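Local coordinates for glyceraldehyde-3-phosphate dehydrogenase (Sulfolobus solfataricus, PDB 1B7G), which catalyses the phosphorylating oxidation of D-glyceraldehyde 3-phosphate in glycolysis, using either NADP or NAD as cofactor with a marked preference for NADP, at residues M1-V6 with K27-A32; S78-D83 with N103-G108; K153-E158 with L227-E232; M220-I225 with M293-V298; V247-K252 with E277-S282. The protein carries 1 engineered substitution. One frame throughout, in Å; residues are numbered along the deposited sequence.

Contact 1. Residues M1-V6 with K27-A32. Unlike the reference sequence in segment 1-6: V2 (reference Ile).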
# COMPACT_ATOMS: atom_id res chain seq x y z
N MET A 1 0.40 -0.32 -33.06
CA MET A 1 0.86 -1.73 -32.83
C MET A 1 -0.37 -2.60 -32.62
O MET A 1 -1.14 -2.76 -33.57
CB MET A 1 1.85 -1.78 -31.70
CG MET A 1 1.82 -0.68 -30.66
SD MET A 1 3.44 -0.51 -29.88
CE MET A 1 3.19 1.00 -28.93
N VAL A 2 -0.53 -3.17 -31.41
CA VAL A 2 -1.86 -3.73 -31.12
C VAL A 2 -2.49 -2.62 -30.27
O VAL A 2 -1.87 -2.16 -29.31
CB VAL A 2 -1.94 -5.12 -30.56
CG1 VAL A 2 -2.01 -5.21 -29.05
CG2 VAL A 2 -3.16 -5.85 -31.15
N ASN A 3 -3.58 -2.06 -30.74
CA ASN A 3 -4.29 -1.01 -30.03
C ASN A 3 -5.26 -1.66 -29.03
O ASN A 3 -6.13 -2.39 -29.48
CB ASN A 3 -5.12 -0.17 -31.03
CG ASN A 3 -4.20 0.72 -31.89
OD1 ASN A 3 -3.12 1.05 -31.41
ND2 ASN A 3 -4.64 1.08 -33.09
N VAL A 4 -5.11 -1.37 -27.73
CA VAL A 4 -5.95 -2.02 -26.73
C VAL A 4 -6.80 -1.02 -25.94
O VAL A 4 -6.32 -0.04 -25.38
CB VAL A 4 -5.13 -2.81 -25.68
CG1 VAL A 4 -6.06 -3.68 -24.82
CG2 VAL A 4 -4.04 -3.64 -26.30
N ALA A 5 -8.09 -1.38 -25.84
CA ALA A 5 -9.03 -0.65 -24.99
C ALA A 5 -9.23 -1.39 -23.65
O ALA A 5 -9.20 -2.61 -23.65
CB ALA A 5 -10.36 -0.64 -25.75
N VAL A 6 -9.49 -0.71 -22.56
CA VAL A 6 -9.87 -1.27 -21.27
C VAL A 6 -11.25 -0.76 -20.86
O VAL A 6 -11.46 0.40 -20.55
CB VAL A 6 -8.90 -0.98 -20.11
CG1 VAL A 6 -9.36 -1.68 -18.84
CG2 VAL A 6 -7.49 -1.42 -20.46
N LYS A 27 -0.44 -0.57 -27.39
CA LYS A 27 -0.63 0.82 -26.98
C LYS A 27 -2.03 0.93 -26.38
O LYS A 27 -2.99 0.41 -26.94
CB LYS A 27 -0.38 1.83 -28.08
CG LYS A 27 -1.50 2.32 -28.95
CD LYS A 27 -0.97 2.97 -30.22
CE LYS A 27 -2.01 3.83 -30.92
NZ LYS A 27 -1.59 4.21 -32.30
N LEU A 28 -2.11 1.62 -25.24
CA LEU A 28 -3.40 1.85 -24.61
C LEU A 28 -4.18 2.92 -25.37
O LEU A 28 -3.81 4.09 -25.33
CB LEU A 28 -3.23 2.29 -23.16
CG LEU A 28 -4.53 2.63 -22.41
CD1 LEU A 28 -5.40 1.40 -22.18
CD2 LEU A 28 -4.17 3.26 -21.06
N VAL A 29 -5.32 2.55 -25.93
CA VAL A 29 -6.16 3.49 -26.67
C VAL A 29 -6.91 4.38 -25.70
O VAL A 29 -7.10 5.58 -25.92
CB VAL A 29 -7.17 2.75 -27.57
CG1 VAL A 29 -8.27 3.67 -28.06
CG2 VAL A 29 -6.45 2.12 -28.77
N GLY A 30 -7.39 3.79 -24.60
CA GLY A 30 -8.17 4.59 -23.65
C GLY A 30 -8.92 3.61 -22.73
O GLY A 30 -8.79 2.40 -22.90
N VAL A 31 -9.61 4.15 -21.73
CA VAL A 31 -10.32 3.31 -20.75
C VAL A 31 -11.76 3.78 -20.62
O VAL A 31 -12.05 4.96 -20.82
CB VAL A 31 -9.66 3.36 -19.36
CG1 VAL A 31 -8.18 3.02 -19.42
CG2 VAL A 31 -9.81 4.69 -18.65
N ALA A 32 -12.65 2.86 -20.23
CA ALA A 32 -14.06 3.21 -20.11
C ALA A 32 -14.52 3.15 -18.65
O ALA A 32 -14.16 2.22 -17.91
CB ALA A 32 -14.88 2.32 -21.02
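Strands 2-6 and 27-32 run parallel, their short axes inclined at 31°, and five backbone hydrogen bonds tie them from V2 to A32. The straightest is V4 N to K27 O (2.9 Å, 175° at the hydrogen). V29 N is the one donor above its carbonyl plane, over V4 O.

N3 and K27 are paired across the strands and project to the same face. From K27 CB, which meets M1 CE, the extended lysine chain runs alongside N3: CG, CD and CE pass N3 OD1 in turn, CE most closely at 3.0 Å, while NZ ends 3.6 Å from N3 OD1. The long aliphatic shaft covers the asparagine near the N-terminal strand ends, where K27 is exposed. N3 CB meets V29 CG2 at 3.5 Å. An alanine at N3 would take away OD1 beside the lysine chain and would probably leave that chain less well fixed.

On the other face, V6 CG2 packs on L28 CD1 (3.9 Å) and V6 CB on V31 CG1; the beta-branched V6 and V31 suit a buried strand. At G30 the backbone angles (phi 164°) would jam a CB against the preceding carbonyl.

This is the first beta-alpha-beta crossover of the Rossmann-type domain: helix 11-21 covers V4, V6 and L28 through I20, helix 71-77 covers A5 and V29 through L74, and strand 80-83 flanks strand 2-7 on the side away from 27-32.

Contact 2. Residues S78-D83 with N103-G108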
# COMPACT_ATOMS: atom_id res chain seq x y z
N SER A 78 -10.29 0.39 -30.97
CA SER A 78 -9.27 -0.61 -30.59
C SER A 78 -9.25 -1.73 -31.60
O SER A 78 -10.13 -1.85 -32.46
CB SER A 78 -9.66 -1.14 -29.18
OG SER A 78 -10.93 -1.79 -29.29
N ASP A 79 -8.20 -2.51 -31.59
CA ASP A 79 -8.05 -3.78 -32.22
C ASP A 79 -8.58 -4.90 -31.28
O ASP A 79 -8.81 -6.02 -31.75
CB ASP A 79 -6.56 -4.07 -32.45
CG ASP A 79 -5.95 -3.07 -33.43
OD1 ASP A 79 -6.64 -2.69 -34.40
OD2 ASP A 79 -4.79 -2.67 -33.23
N ILE A 80 -8.66 -4.65 -29.97
CA ILE A 80 -9.12 -5.67 -29.00
C ILE A 80 -9.49 -5.00 -27.67
O ILE A 80 -8.87 -4.02 -27.24
CB ILE A 80 -8.05 -6.73 -28.73
CG1 ILE A 80 -8.51 -7.83 -27.73
CG2 ILE A 80 -6.80 -6.06 -28.14
CD1 ILE A 80 -7.61 -9.09 -27.82
N VAL A 81 -10.54 -5.51 -27.01
CA VAL A 81 -10.97 -4.89 -25.77
C VAL A 81 -10.70 -5.82 -24.56
O VAL A 81 -10.98 -7.02 -24.70
CB VAL A 81 -12.48 -4.61 -25.78
CG1 VAL A 81 -12.91 -3.88 -24.51
CG2 VAL A 81 -12.91 -3.82 -27.02
N VAL A 82 -10.13 -5.29 -23.50
CA VAL A 82 -10.00 -5.97 -22.22
C VAL A 82 -11.20 -5.53 -21.34
O VAL A 82 -11.30 -4.39 -20.90
CB VAL A 82 -8.73 -5.74 -21.41
CG1 VAL A 82 -8.75 -6.60 -20.12
CG2 VAL A 82 -7.47 -6.12 -22.19
N ASP A 83 -12.16 -6.43 -21.20
CA ASP A 83 -13.37 -6.12 -20.44
C ASP A 83 -13.13 -6.46 -18.97
O ASP A 83 -12.89 -7.63 -18.66
CB ASP A 83 -14.58 -6.86 -21.00
CG ASP A 83 -15.88 -6.54 -20.30
OD1 ASP A 83 -15.96 -6.56 -19.05
OD2 ASP A 83 -16.88 -6.29 -21.01
N ASN A 103 -12.39 -8.34 -31.04
CA ASN A 103 -12.01 -9.41 -30.13
C ASN A 103 -12.09 -8.87 -28.69
O ASN A 103 -11.98 -7.65 -28.52
CB ASN A 103 -10.59 -9.90 -30.40
CG ASN A 103 -10.42 -10.78 -31.62
OD1 ASN A 103 -11.34 -10.94 -32.42
ND2 ASN A 103 -9.25 -11.39 -31.78
N ALA A 104 -12.34 -9.76 -27.72
CA ALA A 104 -12.43 -9.30 -26.34
C ALA A 104 -11.98 -10.33 -25.29
O ALA A 104 -12.16 -11.53 -25.46
CB ALA A 104 -13.82 -8.83 -26.01
N ILE A 105 -11.40 -9.80 -24.21
CA ILE A 105 -10.92 -10.62 -23.09
C ILE A 105 -11.86 -10.37 -21.89
O ILE A 105 -12.02 -9.18 -21.53
CB ILE A 105 -9.51 -10.23 -22.64
CG1 ILE A 105 -8.50 -10.08 -23.79
CG2 ILE A 105 -8.98 -11.24 -21.62
CD1 ILE A 105 -8.31 -11.32 -24.62
N PHE A 106 -12.44 -11.42 -21.31
CA PHE A 106 -13.35 -11.14 -20.17
C PHE A 106 -12.78 -11.65 -18.85
O PHE A 106 -11.82 -12.42 -18.84
CB PHE A 106 -14.74 -11.67 -20.38
CG PHE A 106 -15.55 -11.24 -21.56
CD1 PHE A 106 -15.40 -11.89 -22.79
CD2 PHE A 106 -16.47 -10.23 -21.48
CE1 PHE A 106 -16.17 -11.53 -23.86
CE2 PHE A 106 -17.22 -9.82 -22.56
CZ PHE A 106 -17.08 -10.51 -23.76
N GLN A 107 -13.33 -11.18 -17.73
CA GLN A 107 -12.82 -11.58 -16.42
C GLN A 107 -13.57 -12.77 -15.86
O GLN A 107 -14.67 -13.08 -16.33
CB GLN A 107 -12.78 -10.40 -15.45
CG GLN A 107 -11.95 -9.22 -16.05
CD GLN A 107 -10.66 -9.67 -16.68
OE1 GLN A 107 -9.85 -10.34 -16.04
NE2 GLN A 107 -10.43 -9.33 -17.97
N GLY A 108 -13.00 -13.46 -14.88
CA GLY A 108 -13.54 -14.67 -14.33
C GLY A 108 -14.91 -14.72 -13.72
O GLY A 108 -15.47 -15.80 -13.47
O HOH W 1 -10.55 -7.53 -33.15
O HOH W 2 -15.58 -9.26 -17.96
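Three main-chain hydrogen bonds join strand 80-83 to strand 103-106 in parallel: V81 N to N103 O, I105 N to V81 O and D83 N to I105 O. The last two donors lie nearly along the C=O axis, whereas V81 N sits above the carbonyl plane of N103. Water 1 bridges the N-terminal strand ends, donating to D79 O and accepting from N103 N.

Apolar contacts fill both faces. I80, with CG1 anti to its backbone N (chi1 -179°), sends CD1 to I105 CD1 at 4.0 Å; helix 304-315 covers this face. V81 CB and A104 CB meet on the other, where the small alanine sits beneath Y97 of helix 89-99, the connecting helix of this beta-alpha-beta unit in the Rossmann-type domain.

Polar side chains gather at the C-terminal strand ends, near I12 and G109, which probably bind NAD(+). The Q107 chain bends at chi2 (-45°), bringing NE2 to D83 O at 3.1 Å; the acceptor lies in the amide plane, and NE2 also bonds N308. D83 CB and CG pack against F106 CD2 at 3.9 Å, while its buried carboxylate is held by T85 and Y97; water 2 lies 2.9 Å from D83 OD1 and accepts from Q107 N.

Contact 3. Residues K153-E158 with L227-E232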
# COMPACT_ATOMS: atom_id res chain seq x y z
N LYS A 153 3.89 -31.15 -13.90
CA LYS A 153 5.17 -31.46 -14.50
C LYS A 153 5.96 -32.50 -13.71
O LYS A 153 6.86 -33.17 -14.24
CB LYS A 153 6.01 -30.20 -14.63
CG LYS A 153 5.43 -29.16 -15.57
CD LYS A 153 6.41 -27.97 -15.74
CE LYS A 153 5.69 -26.80 -16.40
NZ LYS A 153 6.60 -25.89 -17.15
N VAL A 154 5.73 -32.60 -12.41
CA VAL A 154 6.45 -33.56 -11.58
C VAL A 154 5.74 -34.91 -11.65
O VAL A 154 6.41 -35.93 -11.83
CB VAL A 154 6.60 -33.08 -10.14
CG1 VAL A 154 7.22 -34.15 -9.26
CG2 VAL A 154 7.42 -31.81 -10.12
N SER A 155 4.41 -34.88 -11.63
CA SER A 155 3.61 -36.08 -11.75
C SER A 155 2.17 -35.68 -11.99
O SER A 155 1.68 -34.68 -11.45
CB SER A 155 3.69 -36.99 -10.52
OG SER A 155 2.68 -37.98 -10.58
N LYS A 156 1.49 -36.45 -12.84
CA LYS A 156 0.14 -36.07 -13.23
C LYS A 156 -0.77 -35.82 -12.03
O LYS A 156 -0.87 -36.69 -11.16
CB LYS A 156 -0.47 -37.20 -14.07
CG LYS A 156 -1.70 -36.70 -14.82
CD LYS A 156 -2.33 -37.80 -15.65
CE LYS A 156 -3.76 -37.41 -16.04
NZ LYS A 156 -3.83 -36.06 -16.64
N VAL A 157 -1.46 -34.70 -12.00
CA VAL A 157 -2.40 -34.39 -10.93
C VAL A 157 -3.69 -35.15 -11.21
O VAL A 157 -4.38 -34.95 -12.22
CB VAL A 157 -2.68 -32.88 -10.80
CG1 VAL A 157 -3.80 -32.59 -9.82
CG2 VAL A 157 -1.36 -32.20 -10.40
N GLU A 158 -4.00 -36.05 -10.28
CA GLU A 158 -5.17 -36.90 -10.47
C GLU A 158 -6.37 -36.39 -9.70
O GLU A 158 -7.51 -36.62 -10.10
CB GLU A 158 -4.75 -38.31 -9.99
CG GLU A 158 -3.70 -38.91 -10.91
CD GLU A 158 -4.24 -39.24 -12.29
OE1 GLU A 158 -5.45 -39.01 -12.54
OE2 GLU A 158 -3.47 -39.73 -13.12
N LEU A 227 -1.44 -37.18 -6.64
CA LEU A 227 -0.69 -37.39 -7.88
C LEU A 227 -0.76 -38.83 -8.38
O LEU A 227 -1.08 -39.77 -7.64
CB LEU A 227 0.80 -37.04 -7.64
CG LEU A 227 1.04 -35.66 -7.02
CD1 LEU A 227 2.49 -35.47 -6.64
CD2 LEU A 227 0.55 -34.58 -7.98
N LYS A 228 -0.41 -39.03 -9.64
CA LYS A 228 -0.51 -40.38 -10.23
C LYS A 228 0.52 -41.29 -9.62
O LYS A 228 0.32 -42.47 -9.35
CB LYS A 228 -0.35 -40.24 -11.74
CG LYS A 228 0.03 -41.53 -12.48
CD LYS A 228 -0.74 -41.59 -13.80
CE LYS A 228 0.04 -42.34 -14.87
NZ LYS A 228 -0.84 -42.65 -16.03
N ASP A 229 1.72 -40.74 -9.45
CA ASP A 229 2.86 -41.44 -8.94
C ASP A 229 3.36 -40.90 -7.61
O ASP A 229 3.07 -39.75 -7.29
CB ASP A 229 4.02 -41.27 -9.99
CG ASP A 229 3.44 -41.38 -11.40
OD1 ASP A 229 2.84 -42.44 -11.69
OD2 ASP A 229 3.50 -40.37 -12.15
N LYS A 230 4.14 -41.71 -6.89
CA LYS A 230 4.74 -41.26 -5.64
C LYS A 230 5.91 -40.37 -6.01
O LYS A 230 6.58 -40.63 -7.03
CB LYS A 230 5.21 -42.44 -4.78
CG LYS A 230 4.20 -43.55 -4.62
CD LYS A 230 4.75 -44.69 -3.77
CE LYS A 230 3.74 -45.80 -3.58
NZ LYS A 230 3.79 -46.82 -4.66
N VAL A 231 6.11 -39.25 -5.33
CA VAL A 231 7.17 -38.33 -5.70
C VAL A 231 8.01 -37.96 -4.49
O VAL A 231 7.59 -38.16 -3.35
CB VAL A 231 6.68 -37.01 -6.34
CG1 VAL A 231 5.86 -37.22 -7.59
CG2 VAL A 231 5.91 -36.16 -5.34
N GLU A 232 9.08 -37.21 -4.78
CA GLU A 232 9.93 -36.68 -3.72
C GLU A 232 9.64 -35.21 -3.48
O GLU A 232 9.46 -34.44 -4.43
CB GLU A 232 11.39 -36.86 -4.14
CG GLU A 232 11.90 -38.29 -4.04
CD GLU A 232 12.33 -38.65 -2.63
OE1 GLU A 232 12.08 -37.84 -1.71
OE2 GLU A 232 12.92 -39.73 -2.45
O HOH W 3 2.66 -38.54 -14.51
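At one end of two inner strands of the mixed sheet in the C-terminal domain, strand 157-167 starts where its antiparallel neighbour 219-227 ends, and the turn residues before one meet the loop after the other. V157 and L227 form the final non-hydrogen-bonded antiparallel pair, their CA atoms 4.6 Å apart. Beyond it K228 N donates to K156 O, nearly along the C=O axis, but the bond is bent at the hydrogen (2.8 Å, 137°).

The V157 and L227 side chains project to the same face and cross obliquely, CG2 against CD2 at 3.9 Å; both lie on V151 of helix 139-152, so bulky apolar residues suit them. V154 and V231 cross at about a right angle, CG1 to CG1, and both reach I236 of helix 233-241. V231 CG1 also touches S155 CB.

S155, buried between these groups, has OG anti to its backbone N (chi1 168°), which swings the hydroxyl across to D229. OG donates to D229 OD2 at 3.0 Å, approaching from above the carboxylate plane; a small hydroxyl fits this confined place. An alanine at S155 would remove the hydroxyl and its bond and would probably leave the D229 carboxylate less firmly oriented.

E158 and K228 instead lie side by side, pointing the same way. Here E158 OE2 touches K228 CD at 3.4 Å, yet it stays 4.9 Å from K228 NZ, so any attraction is probably long-range electrostatics rather than a salt bridge. Water 3 adds a second link to the aspartate, accepting from K156 N and donating to D229 OD2.

Contact 4. Residues M220-I225 with M293-V298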
# COMPACT_ATOMS: atom_id res chain seq x y z
N MET A 220 -6.48 -16.85 0.86
CA MET A 220 -5.62 -17.95 1.12
C MET A 220 -6.26 -19.26 0.68
O MET A 220 -7.47 -19.49 0.78
CB MET A 220 -5.08 -18.14 2.56
CG MET A 220 -3.85 -17.28 2.84
SD MET A 220 -3.09 -17.59 4.42
CE MET A 220 -2.20 -19.14 4.03
N HIS A 221 -5.38 -20.16 0.17
CA HIS A 221 -5.84 -21.49 -0.22
C HIS A 221 -5.16 -22.59 0.61
O HIS A 221 -4.03 -22.54 0.94
CB HIS A 221 -5.60 -21.86 -1.70
CG HIS A 221 -6.29 -20.95 -2.68
ND1 HIS A 221 -6.63 -21.38 -3.96
CD2 HIS A 221 -6.70 -19.68 -2.59
CE1 HIS A 221 -7.25 -20.35 -4.58
NE2 HIS A 221 -7.26 -19.33 -3.78
N PHE A 222 -5.95 -23.66 0.83
CA PHE A 222 -5.36 -24.78 1.61
C PHE A 222 -5.66 -26.04 0.79
O PHE A 222 -6.84 -26.27 0.47
CB PHE A 222 -5.97 -24.87 3.00
CG PHE A 222 -5.78 -23.59 3.80
CD1 PHE A 222 -4.58 -23.34 4.43
CD2 PHE A 222 -6.78 -22.64 3.85
CE1 PHE A 222 -4.40 -22.16 5.14
CE2 PHE A 222 -6.60 -21.45 4.56
CZ PHE A 222 -5.40 -21.22 5.20
N ILE A 223 -4.61 -26.65 0.26
CA ILE A 223 -4.91 -27.63 -0.78
C ILE A 223 -4.28 -29.00 -0.59
O ILE A 223 -3.34 -29.19 0.13
CB ILE A 223 -4.49 -27.17 -2.20
CG1 ILE A 223 -2.96 -27.10 -2.23
CG2 ILE A 223 -5.10 -25.84 -2.61
CD1 ILE A 223 -2.47 -27.18 -3.68
N ASN A 224 -5.02 -29.93 -1.17
CA ASN A 224 -4.62 -31.34 -1.08
C ASN A 224 -4.67 -31.90 -2.52
O ASN A 224 -5.74 -31.98 -3.10
CB ASN A 224 -5.57 -32.09 -0.17
CG ASN A 224 -5.28 -33.59 -0.12
OD1 ASN A 224 -5.21 -34.33 -1.11
ND2 ASN A 224 -5.09 -34.07 1.10
N ILE A 225 -3.48 -32.30 -2.96
CA ILE A 225 -3.37 -32.82 -4.34
C ILE A 225 -3.02 -34.31 -4.27
O ILE A 225 -2.22 -34.74 -3.46
CB ILE A 225 -2.26 -32.07 -5.10
CG1 ILE A 225 -2.57 -30.57 -5.30
CG2 ILE A 225 -2.00 -32.70 -6.48
CD1 ILE A 225 -1.31 -29.80 -5.70
N MET A 293 0.32 -31.71 0.18
CA MET A 293 -0.50 -30.70 0.86
C MET A 293 0.33 -29.40 0.92
O MET A 293 1.53 -29.52 0.89
CB MET A 293 -0.94 -31.14 2.24
CG MET A 293 -2.26 -31.91 2.26
SD MET A 293 -2.71 -32.58 3.89
CE MET A 293 -1.50 -33.87 4.03
N LEU A 294 -0.30 -28.25 0.79
CA LEU A 294 0.38 -26.97 0.94
C LEU A 294 -0.64 -25.83 1.08
O LEU A 294 -1.85 -25.96 0.81
CB LEU A 294 1.39 -26.70 -0.18
CG LEU A 294 0.82 -26.71 -1.61
CD1 LEU A 294 0.30 -25.34 -1.99
CD2 LEU A 294 1.89 -27.19 -2.60
N MET A 295 -0.18 -24.64 1.46
CA MET A 295 -1.10 -23.50 1.52
C MET A 295 -0.43 -22.30 0.85
O MET A 295 0.82 -22.21 0.81
CB MET A 295 -1.43 -23.17 3.01
CG MET A 295 -0.13 -22.80 3.72
SD MET A 295 -0.38 -22.12 5.33
CE MET A 295 -0.88 -23.48 6.32
N TYR A 296 -1.24 -21.39 0.34
CA TYR A 296 -0.67 -20.22 -0.33
C TYR A 296 -1.59 -19.03 -0.20
O TYR A 296 -2.82 -19.15 0.04
CB TYR A 296 -0.31 -20.59 -1.80
CG TYR A 296 -1.42 -21.15 -2.66
CD1 TYR A 296 -2.39 -20.31 -3.22
CD2 TYR A 296 -1.49 -22.49 -2.96
CE1 TYR A 296 -3.39 -20.84 -4.01
CE2 TYR A 296 -2.47 -23.02 -3.78
CZ TYR A 296 -3.44 -22.19 -4.28
OH TYR A 296 -4.45 -22.71 -5.05
N ALA A 297 -0.97 -17.84 -0.36
CA ALA A 297 -1.75 -16.61 -0.41
C ALA A 297 -1.98 -16.15 -1.84
O ALA A 297 -1.15 -16.43 -2.74
CB ALA A 297 -1.07 -15.47 0.38
N VAL A 298 -3.05 -15.42 -2.10
CA VAL A 298 -3.34 -14.89 -3.43
C VAL A 298 -3.67 -13.38 -3.31
O VAL A 298 -4.57 -13.02 -2.57
CB VAL A 298 -4.54 -15.58 -4.08
CG1 VAL A 298 -4.87 -15.02 -5.44
CG2 VAL A 298 -4.31 -17.12 -4.20
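Strands 220-225 and 293-298 run antiparallel at 162°, with four backbone hydrogen bonds in two reciprocal pairs, H221 with Y296 and I223 with L294. They are central neighbours in the mixed sheet of the C-terminal domain, which packs against helix 139-152.

The helix-facing side carries H221, I223, L294, Y296 and V298. Y296 has CG in the crowded position between backbone N and carbonyl carbon (chi1 56°), which lays its ring under H221: the histidine's CB sits over the phenol face, 3.6 Å from the centroid, a CH-pi contact. The imidazole is tilted 34° to the phenol, with Y296 CE1 over its face. H221 ND1 makes a weak, strongly bent hydrogen bond to Y296 OH, while NE2 bonds N140, a residue of the phosphate site; L144 of the helix covers both rings. Histidine suits the place: its flat ring lies against the phenol while NE2 reaches N140, a second-shell position consistent with orienting that residue. I223 CG1 packs alongside L294 CD1 at 3.7 Å.

The opposite, partly exposed side is lined by M220, F222, N224, M293 and M295. The flexible M295 chain runs alongside F222: M295 SD stands at the edge of the F222 ring, 5.3 Å from its centroid, a Met-aromatic contact. M295 CB touches F222 CD1 at 3.5 Å, and M220 CE closes on M295 SD at 3.7 Å.

Contact 5. Residues V247-K252 with E277-S282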
# COMPACT_ATOMS: atom_id res chain seq x y z
N VAL A 247 5.70 -17.66 -6.23
CA VAL A 247 6.86 -17.35 -5.39
C VAL A 247 6.76 -18.21 -4.10
O VAL A 247 5.67 -18.65 -3.74
CB VAL A 247 7.01 -15.88 -5.02
CG1 VAL A 247 7.43 -15.05 -6.23
CG2 VAL A 247 5.75 -15.29 -4.39
N LEU A 248 7.86 -18.37 -3.41
CA LEU A 248 7.89 -19.14 -2.17
C LEU A 248 8.10 -18.14 -1.02
O LEU A 248 8.74 -17.10 -1.24
CB LEU A 248 8.98 -20.20 -2.15
CG LEU A 248 8.76 -21.41 -3.09
CD1 LEU A 248 9.93 -22.37 -3.02
CD2 LEU A 248 7.47 -22.16 -2.75
N ILE A 249 7.46 -18.43 0.09
CA ILE A 249 7.59 -17.60 1.31
C ILE A 249 8.20 -18.50 2.39
O ILE A 249 7.56 -19.50 2.80
CB ILE A 249 6.19 -17.19 1.82
CG1 ILE A 249 5.34 -16.53 0.76
CG2 ILE A 249 6.29 -16.34 3.10
CD1 ILE A 249 5.81 -15.28 0.08
N SER A 250 9.40 -18.21 2.82
CA SER A 250 10.11 -18.95 3.84
C SER A 250 9.63 -18.53 5.23
O SER A 250 8.86 -17.59 5.37
CB SER A 250 11.62 -18.71 3.72
OG SER A 250 12.01 -17.46 4.30
N SER A 251 10.17 -19.17 6.27
CA SER A 251 9.83 -18.74 7.64
C SER A 251 11.07 -18.12 8.27
O SER A 251 11.23 -18.09 9.48
CB SER A 251 9.42 -20.01 8.43
OG SER A 251 10.49 -20.93 8.33
N LYS A 252 12.01 -17.67 7.44
CA LYS A 252 13.27 -17.13 7.93
C LYS A 252 13.20 -15.70 8.44
O LYS A 252 13.95 -15.30 9.33
CB LYS A 252 14.28 -17.22 6.77
CG LYS A 252 15.71 -16.83 7.10
CD LYS A 252 16.65 -17.34 6.00
CE LYS A 252 18.09 -17.10 6.37
NZ LYS A 252 19.01 -17.37 5.21
N GLU A 277 2.07 -12.86 -8.11
CA GLU A 277 2.48 -14.24 -8.04
C GLU A 277 1.71 -15.04 -6.96
O GLU A 277 1.37 -14.45 -5.93
CB GLU A 277 3.96 -14.33 -7.69
CG GLU A 277 4.87 -13.59 -8.72
CD GLU A 277 5.06 -12.12 -8.43
OE1 GLU A 277 4.50 -11.61 -7.42
OE2 GLU A 277 5.77 -11.44 -9.21
N VAL A 278 1.58 -16.33 -7.16
CA VAL A 278 0.98 -17.21 -6.11
C VAL A 278 2.01 -17.33 -5.02
O VAL A 278 3.18 -17.59 -5.35
CB VAL A 278 0.62 -18.60 -6.69
CG1 VAL A 278 0.15 -19.58 -5.60
CG2 VAL A 278 -0.52 -18.45 -7.70
N MET A 279 1.66 -17.06 -3.75
CA MET A 279 2.61 -17.04 -2.65
C MET A 279 2.55 -18.33 -1.82
O MET A 279 1.67 -18.45 -0.95
CB MET A 279 2.37 -15.84 -1.72
CG MET A 279 2.74 -14.48 -2.30
SD MET A 279 1.79 -13.12 -1.59
CE MET A 279 0.34 -13.09 -2.56
N ILE A 280 3.38 -19.32 -2.15
CA ILE A 280 3.32 -20.61 -1.47
C ILE A 280 4.20 -20.59 -0.22
O ILE A 280 5.37 -20.23 -0.28
CB ILE A 280 3.75 -21.77 -2.37
CG1 ILE A 280 2.78 -21.91 -3.55
CG2 ILE A 280 3.83 -23.08 -1.56
CD1 ILE A 280 3.15 -22.93 -4.58
N PHE A 281 3.60 -20.96 0.91
CA PHE A 281 4.35 -21.06 2.17
C PHE A 281 5.20 -22.31 2.15
O PHE A 281 4.68 -23.43 2.13
CB PHE A 281 3.36 -21.06 3.37
CG PHE A 281 2.77 -19.66 3.50
CD1 PHE A 281 1.67 -19.29 2.76
CD2 PHE A 281 3.38 -18.75 4.35
CE1 PHE A 281 1.15 -18.02 2.89
CE2 PHE A 281 2.87 -17.46 4.47
CZ PHE A 281 1.77 -17.11 3.73
N SER A 282 6.52 -22.13 2.01
CA SER A 282 7.44 -23.22 1.84
C SER A 282 7.52 -24.20 3.00
O SER A 282 7.60 -25.42 2.70
CB SER A 282 8.86 -22.73 1.48
OG SER A 282 9.51 -22.14 2.57
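A beta-alpha-beta unit of the C-terminal domain, strand 246-249, helix 258-267 and strand 278-288, supplies this parallel pair to the mixed sheet. The strands are joined by V247 N to V278 O (2.7 Å), I280 N to V247 O, I249 N to I280 O and S282 N to I249 O. The first two donors lie nearly along the C=O axis; the last two stand above the carbonyl plane.

V247, I249, M279 and F281 share one face. I249 CD1 reaches M279 CB at 3.9 Å, and its CG2 branch, anti to the backbone N, meets F281 CE2 while CB lies over the phenyl face. L261 of the crossover's connecting helix touches all three, so the branched I249, flexible M279 and flat F281 pack together under it. V247 CG1 rests on E277 CB (3.8 Å), whereas the glutamate's buried carboxylate turns off to a salt bridge with R270 and a bond from L335 N.

On the reverse face L248 CD2 packs on I280 CB at 3.8 Å, beneath helix 233-241. The L248 backbone also bonds G337 and L339 of the C-terminal tail. Past the strand, S250 OG accepts from K252 N (3.1 Å), an ST turn, and bonds the terminal carboxylate of I340.

Overall arrangement
Contacts 1 and 2 belong to the parallel Rossmann-type sheet, their centres 10 Å apart, and strands 2-7 and 80-83 join them directly, A5 O meeting V82 N at 2.8 Å. Contacts 3, 4 and 5 share the mixed sheet of the C-terminal domain. There contact 4 lies about 17 Å from contact 3 and 11 Å from contact 5, centre to centre. Along the chain contacts 1 and 2 close first; the segments of contacts 3 and 4 then alternate, and contact 5 is nested inside the loop closed by contact 4. Contacts 1 and 4 lie about 36 Å apart between centres, reflecting separate cofactor-binding and catalytic domains.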